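Local coordinates for protein DNA ligase (Archaeoglobus fulgidus, PDB 3GDE) that probably seals nicks in double-stranded DNA, using ATP, during DNA replication, recombination and repair, at residues V296-E301 against F340-H345; W251-S256 against E301-K306; L430-G435 against S447-A452. All coordinates share one frame; numbering follows the deposited sequence.

Interaction 1 of 3, residues V296-E301 against F340-H345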
loop_
_atom_site.group_PDB
_atom_site.type_symbol
_atom_site.label_atom_id
_atom_site.label_comp_id
_atom_site.label_asym_id
_atom_site.label_seq_id
_atom_site.Cartn_x
_atom_site.Cartn_y
_atom_site.Cartn_z
ATOM N N VAL A 296 24.537 5.233 1.727
ATOM C CA VAL A 296 23.959 3.885 1.714
ATOM C C VAL A 296 22.429 3.862 1.713
ATOM O O VAL A 296 21.759 4.847 2.070
ATOM C CB VAL A 296 24.492 2.969 2.878
ATOM C CG1 VAL A 296 26.004 2.826 2.826
ATOM C CG2 VAL A 296 24.051 3.485 4.234
ATOM N N ILE A 297 21.889 2.721 1.291
ATOM C CA ILE A 297 20.483 2.408 1.483
ATOM C C ILE A 297 20.441 1.015 2.090
ATOM O O ILE A 297 20.908 0.044 1.494
ATOM C CB ILE A 297 19.670 2.486 0.174
ATOM C CG1 ILE A 297 19.621 3.926 -0.310
ATOM C CG2 ILE A 297 18.247 1.929 0.387
ATOM C CD1 ILE A 297 19.354 4.072 -1.773
ATOM N N LEU A 298 19.902 0.946 3.299
ATOM C CA LEU A 298 19.926 -0.284 4.086
ATOM C C LEU A 298 18.537 -0.868 4.281
ATOM O O LEU A 298 17.571 -0.125 4.444
ATOM C CB LEU A 298 20.542 -0.012 5.469
ATOM C CG LEU A 298 21.948 0.583 5.561
ATOM C CD1 LEU A 298 22.350 0.752 7.018
ATOM C CD2 LEU A 298 22.970 -0.266 4.826
ATOM N N ASP A 299 18.466 -2.197 4.278
ATOM C CA ASP A 299 17.288 -2.941 4.709
ATOM C C ASP A 299 17.441 -3.388 6.164
ATOM O O ASP A 299 18.442 -3.999 6.530
ATOM C CB ASP A 299 17.083 -4.175 3.823
ATOM C CG ASP A 299 15.902 -4.041 2.868
ATOM O OD1 ASP A 299 15.498 -2.893 2.508
ATOM O OD2 ASP A 299 15.374 -5.109 2.472
ATOM N N GLY A 300 16.432 -3.100 6.981
ATOM C CA GLY A 300 16.477 -3.437 8.393
ATOM C C GLY A 300 15.155 -3.747 9.081
ATOM O O GLY A 300 14.078 -3.636 8.502
ATOM N N GLU A 301 15.262 -4.141 10.343
ATOM C CA GLU A 301 14.108 -4.330 11.190
ATOM C C GLU A 301 14.201 -3.397 12.393
ATOM O O GLU A 301 15.226 -3.351 13.086
ATOM C CB GLU A 301 14.038 -5.785 11.643
ATOM C CG GLU A 301 12.646 -6.260 11.977
ATOM C CD GLU A 301 11.835 -6.686 10.763
ATOM O OE1 GLU A 301 10.590 -6.737 10.891
ATOM O OE2 GLU A 301 12.406 -6.987 9.697
ATOM N N PHE A 340 20.077 -5.972 8.029
ATOM C CA PHE A 340 20.386 -7.282 7.455
ATOM C C PHE A 340 20.753 -7.247 5.974
ATOM O O PHE A 340 21.192 -8.250 5.424
ATOM C CB PHE A 340 19.245 -8.282 7.700
ATOM C CG PHE A 340 17.898 -7.851 7.160
ATOM C CD1 PHE A 340 17.569 -8.037 5.814
ATOM C CD2 PHE A 340 16.932 -7.309 8.011
ATOM C CE1 PHE A 340 16.315 -7.666 5.314
ATOM C CE2 PHE A 340 15.673 -6.921 7.515
ATOM C CZ PHE A 340 15.370 -7.106 6.159
ATOM N N ASP A 341 20.557 -6.103 5.327
ATOM C CA ASP A 341 20.942 -5.955 3.928
ATOM C C ASP A 341 21.244 -4.514 3.504
ATOM O O ASP A 341 20.931 -3.557 4.212
ATOM C CB ASP A 341 19.892 -6.584 2.999
ATOM C CG ASP A 341 20.518 -7.397 1.884
ATOM O OD1 ASP A 341 21.605 -7.019 1.391
ATOM O OD2 ASP A 341 19.927 -8.420 1.499
ATOM N N ILE A 342 21.858 -4.390 2.335
ATOM C CA ILE A 342 22.282 -3.110 1.779
ATOM C C ILE A 342 22.014 -3.137 0.268
ATOM O O ILE A 342 22.333 -4.116 -0.411
ATOM C CB ILE A 342 23.779 -2.818 2.131
ATOM C CG1 ILE A 342 24.256 -1.481 1.536
ATOM C CG2 ILE A 342 24.693 -4.018 1.746
ATOM C CD1 ILE A 342 25.588 -1.011 2.093
ATOM N N LEU A 343 21.391 -2.079 -0.245
ATOM C CA LEU A 343 20.941 -2.056 -1.643
ATOM C C LEU A 343 21.762 -1.047 -2.430
ATOM O O LEU A 343 21.871 -1.115 -3.656
ATOM C CB LEU A 343 19.450 -1.700 -1.756
ATOM C CG LEU A 343 18.365 -2.102 -0.734
ATOM C CD1 LEU A 343 16.982 -2.051 -1.399
ATOM C CD2 LEU A 343 18.581 -3.452 -0.073
ATOM N N TYR A 344 22.338 -0.106 -1.696
ATOM C CA TYR A 344 23.070 0.990 -2.279
ATOM C C TYR A 344 24.264 1.297 -1.404
ATOM O O TYR A 344 24.140 1.460 -0.195
ATOM C CB TYR A 344 22.163 2.205 -2.387
ATOM C CG TYR A 344 22.730 3.347 -3.186
ATOM C CD1 TYR A 344 23.588 4.280 -2.594
ATOM C CD2 TYR A 344 22.398 3.509 -4.538
ATOM C CE1 TYR A 344 24.111 5.342 -3.326
ATOM C CE2 TYR A 344 22.908 4.585 -5.283
ATOM C CZ TYR A 344 23.764 5.491 -4.665
ATOM O OH TYR A 344 24.282 6.542 -5.380
ATOM N N HIS A 345 25.425 1.353 -2.035
ATOM C CA HIS A 345 26.669 1.691 -1.366
ATOM C C HIS A 345 27.510 2.420 -2.401
ATOM O O HIS A 345 28.241 1.797 -3.185
ATOM C CB HIS A 345 27.357 0.427 -0.854
ATOM C CG HIS A 345 28.732 0.662 -0.314
ATOM N ND1 HIS A 345 29.869 0.488 -1.073
ATOM C CD2 HIS A 345 29.152 1.059 0.910
ATOM C CE1 HIS A 345 30.931 0.767 -0.339
ATOM N NE2 HIS A 345 30.524 1.116 0.870
#
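Ile297 and Tyr344 make the tightest side-chain contact between strand 296-301 and the segment 340-345, which turns a corner at Leu343. Ile297 CD1 lies 3.4 Å from Tyr344 CB and also touches the root of the ring. On the other face of the sheet, Leu298 CD2 packs 3.7 Å from Ile342 CG1. Ile342 then carries its CD1 methyl across Val296 CG1 at about a right angle, 3.9 Å away. Leu361 of helix 354-364 packs on both Leu298 and Ile342, which are buried.

Two classic beta bulges shape the backbone. At one, Leu343 and Tyr344 both face Ile297. Ile297 O receives a nearly straight bond (175°) from Leu343 N at 2.8 Å and a weak one from Tyr344 N. At the other, Phe340 and Asp341 both face Asp299. Asp299 O accepts Phe340 N at 3.0 Å and Asp341 N at 3.2 Å. The same oxygen stands 3.8 Å above the plane of the Phe340 ring, over its centre. Phe340 CG sits between the backbone N and the carbonyl carbon (chi1 57°), which folds the ring back over the neighbouring strand.

Ile297, Asp299 and Phe340 are thus well covered. Glu301 and His345, both partly exposed, touch lightly. Glu301 OE2 approaches Phe340 CE2 obliquely, at 3.9 Å, and the edge of the His345 ring meets Val296 CG1.

Leu298-Glu301 (LDGE) and Phe340-Tyr344 (FDILY) match ligase motifs III and IIIa. Phe340 probably stacks on the adenine, as in related ligases. Asp299 forms a salt bridge with Arg257 and a hydrogen bond with Tyr409. The Asp341 carboxylate holds Ile342 N and pairs with Arg357. These partners are consistent with two buried acids being accommodated in the strands that present Glu301 and Phe340 to the predicted ATP pocket.

Interaction 2 of 3, residues W251-S256 against E301-K306. With PO4 (phosphate ion), chain C.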
loop_
_atom_site.group_PDB
_atom_site.type_symbol
_atom_site.label_atom_id
_atom_site.label_comp_id
_atom_site.label_asym_id
_atom_site.label_seq_id
_atom_site.Cartn_x
_atom_site.Cartn_y
_atom_site.Cartn_z
ATOM N N TRP A 251 18.131 -14.285 12.425
ATOM C CA TRP A 251 16.912 -14.227 13.211
ATOM C C TRP A 251 15.803 -13.575 12.388
ATOM O O TRP A 251 16.068 -12.673 11.600
ATOM C CB TRP A 251 17.152 -13.407 14.488
ATOM C CG TRP A 251 17.896 -14.129 15.579
ATOM C CD1 TRP A 251 18.606 -15.298 15.467
ATOM C CD2 TRP A 251 18.025 -13.715 16.948
ATOM N NE1 TRP A 251 19.152 -15.641 16.681
ATOM C CE2 TRP A 251 18.817 -14.684 17.605
ATOM C CE3 TRP A 251 17.554 -12.615 17.681
ATOM C CZ2 TRP A 251 19.137 -14.595 18.963
ATOM C CZ3 TRP A 251 17.879 -12.520 19.024
ATOM C CH2 TRP A 251 18.662 -13.503 19.652
ATOM N N LYS A 252 14.574 -14.059 12.546
ATOM C CA LYS A 252 13.412 -13.275 12.170
ATOM C C LYS A 252 12.857 -12.536 13.382
ATOM O O LYS A 252 12.290 -13.154 14.289
ATOM C CB LYS A 252 12.312 -14.123 11.539
ATOM C CG LYS A 252 11.221 -13.234 10.979
ATOM C CD LYS A 252 10.195 -14.011 10.213
ATOM C CE LYS A 252 9.371 -13.082 9.346
ATOM N NZ LYS A 252 8.622 -12.093 10.156
ATOM N N PHE A 253 13.011 -11.211 13.365
ATOM C CA PHE A 253 12.602 -10.335 14.467
ATOM C C PHE A 253 11.098 -10.047 14.553
ATOM O O PHE A 253 10.405 -9.944 13.547
ATOM C CB PHE A 253 13.372 -9.009 14.397
ATOM C CG PHE A 253 14.864 -9.173 14.460
ATOM C CD1 PHE A 253 15.517 -9.270 15.690
ATOM C CD2 PHE A 253 15.621 -9.230 13.288
ATOM C CE1 PHE A 253 16.904 -9.426 15.750
ATOM C CE2 PHE A 253 17.009 -9.390 13.333
ATOM C CZ PHE A 253 17.651 -9.490 14.564
ATOM N N ASP A 254 10.604 -9.930 15.777
ATOM C CA ASP A 254 9.288 -9.363 16.019
ATOM C C ASP A 254 9.454 -7.845 15.977
ATOM O O ASP A 254 9.782 -7.207 16.988
ATOM C CB ASP A 254 8.729 -9.823 17.372
ATOM C CG ASP A 254 7.327 -9.278 17.651
ATOM O OD1 ASP A 254 6.827 -8.443 16.868
ATOM O OD2 ASP A 254 6.715 -9.688 18.660
ATOM N N GLY A 255 9.261 -7.281 14.790
ATOM C CA GLY A 255 9.388 -5.844 14.592
ATOM C C GLY A 255 8.796 -5.384 13.274
ATOM O O GLY A 255 8.013 -6.107 12.657
ATOM N N SER A 256 9.161 -4.169 12.856
ATOM C CA SER A 256 8.686 -3.616 11.595
ATOM C C SER A 256 9.831 -3.381 10.631
ATOM O O SER A 256 10.799 -2.717 10.961
ATOM C CB SER A 256 7.914 -2.323 11.811
ATOM O OG SER A 256 6.859 -2.530 12.721
ATOM N N GLU A 301 15.262 -4.141 10.343
ATOM C CA GLU A 301 14.108 -4.330 11.190
ATOM C C GLU A 301 14.201 -3.397 12.393
ATOM O O GLU A 301 15.226 -3.351 13.086
ATOM C CB GLU A 301 14.038 -5.785 11.643
ATOM C CG GLU A 301 12.646 -6.260 11.977
ATOM C CD GLU A 301 11.835 -6.686 10.763
ATOM O OE1 GLU A 301 10.590 -6.737 10.891
ATOM O OE2 GLU A 301 12.406 -6.987 9.697
ATOM N N VAL A 302 13.138 -2.636 12.624
ATOM C CA VAL A 302 13.038 -1.815 13.832
ATOM C C VAL A 302 12.231 -2.578 14.888
ATOM O O VAL A 302 11.127 -3.072 14.610
ATOM C CB VAL A 302 12.415 -0.434 13.528
ATOM C CG1 VAL A 302 12.122 0.330 14.806
ATOM C CG2 VAL A 302 13.357 0.374 12.667
ATOM N N ILE A 303 12.792 -2.698 16.088
ATOM C CA ILE A 303 12.098 -3.385 17.171
ATOM C C ILE A 303 11.907 -2.463 18.371
ATOM O O ILE A 303 12.731 -1.580 18.629
ATOM C CB ILE A 303 12.787 -4.730 17.590
ATOM C CG1 ILE A 303 14.159 -4.476 18.232
ATOM C CG2 ILE A 303 12.872 -5.701 16.406
ATOM C CD1 ILE A 303 14.909 -5.727 18.642
ATOM N N ALA A 304 10.807 -2.659 19.087
ATOM C CA ALA A 304 10.552 -1.911 20.306
ATOM C C ALA A 304 11.189 -2.657 21.467
ATOM O O ALA A 304 11.031 -3.868 21.587
ATOM C CB ALA A 304 9.060 -1.734 20.523
ATOM N N VAL A 305 11.940 -1.935 22.297
ATOM C CA VAL A 305 12.557 -2.506 23.504
ATOM C C VAL A 305 12.204 -1.671 24.738
ATOM O O VAL A 305 11.931 -0.477 24.631
ATOM C CB VAL A 305 14.099 -2.673 23.371
ATOM C CG1 VAL A 305 14.444 -3.617 22.225
ATOM C CG2 VAL A 305 14.785 -1.332 23.184
ATOM N N LYS A 306 12.187 -2.305 25.905
ATOM C CA LYS A 306 11.855 -1.602 27.144
ATOM C C LYS A 306 12.544 -2.267 28.339
ATOM O O LYS A 306 12.339 -3.457 28.609
ATOM C CB LYS A 306 10.333 -1.516 27.334
ATOM C CG LYS A 306 9.865 -0.567 28.448
ATOM C CD LYS A 306 9.972 0.907 28.068
ATOM C CE LYS A 306 9.041 1.762 28.935
ATOM N NZ LYS A 306 9.220 3.237 28.734
HETATM P P PO4 C . 5.305 -11.804 8.585
HETATM O O1 PO4 C . 5.949 -11.547 9.927
HETATM O O2 PO4 C . 5.479 -13.231 8.132
HETATM O O3 PO4 C . 3.838 -11.469 8.682
HETATM O O4 PO4 C . 5.971 -10.921 7.565
HETATM O O HOH W 1 10.069 -10.061 10.752
HETATM O O HOH W 2 8.873 -4.751 17.986
HETATM O O HOH W 3 8.341 -7.515 10.362
#
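The Phe253 ring and the Glu301 carboxylate lie in planes only 21° apart, and their side chains run past each other in opposite directions. One ring face carries Trp251 CB, 4.0 Å above the plane and offset toward the rim. His397 meets the ring edge-to-face. Glu301 CB and Ile303 CG2 approach the ring obliquely.

Glu301 CG rests 3.7 Å from Phe253 CB. The Glu301 chain bends at chi2 (82°), which brings Glu301 OE1 to 3.2 Å from Gly255 O; both are acceptors, so no bond joins them. Ser256 N to Val302 O and Val302 N to Ser256 O are both 2.9 Å. Gly255 CA makes a CA-H...O contact with Val302 O (3.3 Å); Val302 O and Ile303 CG2 leave no room for a side chain there. A water links Asp254 O to Ala304 N.

Lys252, the predicted site of AMP attachment, opens KFDGSR, ligase motif I (KxDGxR), which ends at Arg257. Lys252 NZ donates to phosphate O1 at 2.7 Å; Lys420 holds the same ion, probably from the crystallisation liquor. Lys252 also pairs with Glu398. A water bound by Lys252 NZ and Phe253 O reaches Glu301 OE1 weakly. The Ser256-Val302 pairing thus sets Glu301 beside the loop following the predicted nucleophile.

Interaction 3 of 3, residues L430-G435 against S447-A452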
loop_
_atom_site.group_PDB
_atom_site.type_symbol
_atom_site.label_atom_id
_atom_site.label_comp_id
_atom_site.label_asym_id
_atom_site.label_seq_id
_atom_site.Cartn_x
_atom_site.Cartn_y
_atom_site.Cartn_z
ATOM N N LEU A 430 -6.613 -7.796 5.364
ATOM C CA LEU A 430 -7.716 -7.920 4.439
ATOM C C LEU A 430 -8.580 -6.664 4.485
ATOM O O LEU A 430 -8.730 -6.041 5.530
ATOM C CB LEU A 430 -8.545 -9.187 4.753
ATOM C CG LEU A 430 -7.794 -10.534 4.720
ATOM C CD1 LEU A 430 -8.571 -11.655 5.427
ATOM C CD2 LEU A 430 -7.404 -10.953 3.283
ATOM N N VAL A 431 -9.125 -6.287 3.336
ATOM C CA VAL A 431 -9.956 -5.087 3.238
ATOM C C VAL A 431 -11.336 -5.368 3.837
ATOM O O VAL A 431 -11.905 -6.429 3.614
ATOM C CB VAL A 431 -10.106 -4.602 1.755
ATOM C CG1 VAL A 431 -10.879 -3.263 1.688
ATOM C CG2 VAL A 431 -8.744 -4.454 1.108
ATOM N N VAL A 432 -11.858 -4.411 4.596
ATOM C CA VAL A 432 -13.233 -4.489 5.079
ATOM C C VAL A 432 -14.188 -3.957 4.010
ATOM O O VAL A 432 -14.298 -2.742 3.792
ATOM C CB VAL A 432 -13.422 -3.714 6.384
ATOM C CG1 VAL A 432 -14.815 -4.008 6.976
ATOM C CG2 VAL A 432 -12.339 -4.073 7.354
ATOM N N VAL A 433 -14.856 -4.877 3.331
ATOM C CA VAL A 433 -15.746 -4.528 2.218
ATOM C C VAL A 433 -17.228 -4.476 2.618
ATOM O O VAL A 433 -18.070 -3.975 1.866
ATOM C CB VAL A 433 -15.525 -5.460 0.995
ATOM C CG1 VAL A 433 -14.118 -5.261 0.429
ATOM C CG2 VAL A 433 -15.779 -6.941 1.350
ATOM N N GLY A 434 -17.545 -4.993 3.802
ATOM C CA GLY A 434 -18.932 -5.035 4.264
ATOM C C GLY A 434 -19.085 -5.325 5.744
ATOM O O GLY A 434 -18.099 -5.427 6.478
ATOM N N GLY A 435 -20.330 -5.466 6.182
ATOM C CA GLY A 435 -20.613 -5.655 7.589
ATOM C C GLY A 435 -22.055 -6.001 7.908
ATOM O O GLY A 435 -22.894 -6.125 7.018
ATOM N N SER A 447 -21.322 -5.477 14.137
ATOM C CA SER A 447 -20.889 -6.630 14.934
ATOM C C SER A 447 -20.025 -7.611 14.142
ATOM O O SER A 447 -19.230 -8.359 14.720
ATOM C CB SER A 447 -22.103 -7.361 15.515
ATOM O OG SER A 447 -22.871 -7.973 14.490
ATOM N N SER A 448 -20.181 -7.574 12.819
ATOM C CA SER A 448 -19.602 -8.544 11.893
ATOM C C SER A 448 -19.059 -7.831 10.642
ATOM O O SER A 448 -19.651 -6.846 10.196
ATOM C CB SER A 448 -20.702 -9.506 11.487
ATOM O OG SER A 448 -20.178 -10.586 10.783
ATOM N N PHE A 449 -17.961 -8.337 10.072
ATOM C CA PHE A 449 -17.236 -7.643 8.981
ATOM C C PHE A 449 -16.825 -8.572 7.846
ATOM O O PHE A 449 -16.244 -9.623 8.077
ATOM C CB PHE A 449 -15.996 -6.906 9.520
ATOM C CG PHE A 449 -16.289 -5.987 10.669
ATOM C CD1 PHE A 449 -16.220 -6.449 11.984
ATOM C CD2 PHE A 449 -16.650 -4.660 10.446
ATOM C CE1 PHE A 449 -16.500 -5.597 13.062
ATOM C CE2 PHE A 449 -16.937 -3.800 11.523
ATOM C CZ PHE A 449 -16.861 -4.268 12.827
ATOM N N GLU A 450 -17.136 -8.174 6.619
ATOM C CA GLU A 450 -16.776 -8.937 5.415
ATOM C C GLU A 450 -15.367 -8.563 4.984
ATOM O O GLU A 450 -15.015 -7.374 4.973
ATOM C CB GLU A 450 -17.750 -8.633 4.278
ATOM C CG GLU A 450 -19.179 -9.026 4.562
ATOM C CD GLU A 450 -19.337 -10.525 4.723
ATOM O OE1 GLU A 450 -19.858 -10.966 5.770
ATOM O OE2 GLU A 450 -18.925 -11.265 3.805
ATOM N N LEU A 451 -14.572 -9.571 4.626
ATOM C CA LEU A 451 -13.135 -9.377 4.392
ATOM C C LEU A 451 -12.715 -9.824 3.005
ATOM O O LEU A 451 -13.161 -10.865 2.515
ATOM C CB LEU A 451 -12.301 -10.120 5.443
ATOM C CG LEU A 451 -12.586 -9.897 6.932
ATOM C CD1 LEU A 451 -11.860 -10.958 7.745
ATOM C CD2 LEU A 451 -12.213 -8.499 7.400
ATOM N N ALA A 452 -11.846 -9.039 2.373
ATOM C CA ALA A 452 -11.444 -9.324 1.001
ATOM C C ALA A 452 -9.953 -9.172 0.793
ATOM O O ALA A 452 -9.318 -8.301 1.386
ATOM C CB ALA A 452 -12.214 -8.436 0.017
#
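Leu430 and Leu451 cross at about a right angle, with Leu430 CB 3.9 Å from Leu451 CB. Leu430 CG is anti to the carbonyl carbon (chi1 -58°), and CD1 comes to lie against the Leu451 side chain. Farther along, Val432 meets Phe449 obliquely: Val432 CG1 is 4.0 Å from Phe449 CD2. Phe503 meets the Phe449 ring edge-to-face, and Leu476 and Leu479 of helix 473-483 pack on it too. Val432, Phe449 and Leu451 thus share one apolar face.

At the bulge, Val433 reaches over to the Glu450 and Ala452 side. Val433 CG1 touches Ala452 CB at 3.7 Å. Val433 CG2 turns to Glu450 CB, 3.9 Å away, with the two side chains at about a right angle. Glu450 CB and CG lie across Gly434, where no side chain intervenes. The chain then bends away at chi2 (-64°) and its carboxylate forms a salt bridge with Lys463.

The backbones are antiparallel. Val431 and Ala452 exchange two hydrogen bonds, with Val431 N to Ala452 O at 2.8 Å. Val433 is the extra residue of a beta bulge, so the register moves by one before Gly434. Around it, Val433 N bonds to Glu450 O at 3.0 Å. Glu450 N bonds to Gly434 O at 2.9 Å, coming from well above the carbonyl plane. The short segments run at 142°, so the pair is strongly twisted.

Strand 428-437 pairs with 446-454 and also with 494-497 and 502-506. A long, bulged first strand shared in this way, with helix 473-483 packed beside it, is characteristic of an OB fold, here the C-terminal OB domain of the ligase.

How the interactions relate
Interactions 1 and 2 are neighbours, with centres 16 Å apart. Both use strand 296-306 and share Glu301. Along the chain their segments alternate: 251-256 comes first, then the two halves of the shared strand, then 340-345. Both belong to the ligase adenylation domain and bring predicted nucleotide-binding residues together with the predicted nucleophilic lysine. Interaction 3 comes later in the chain, on the separate antiparallel sheet of the OB domain. Its centre is 36 Å from that of interaction 1 and 29 Å from that of interaction 2. The nucleotide-binding contacts and the OB hairpin thus lie in separate domains. In this closed conformation their nearest atoms remain about 16 to 18 Å apart.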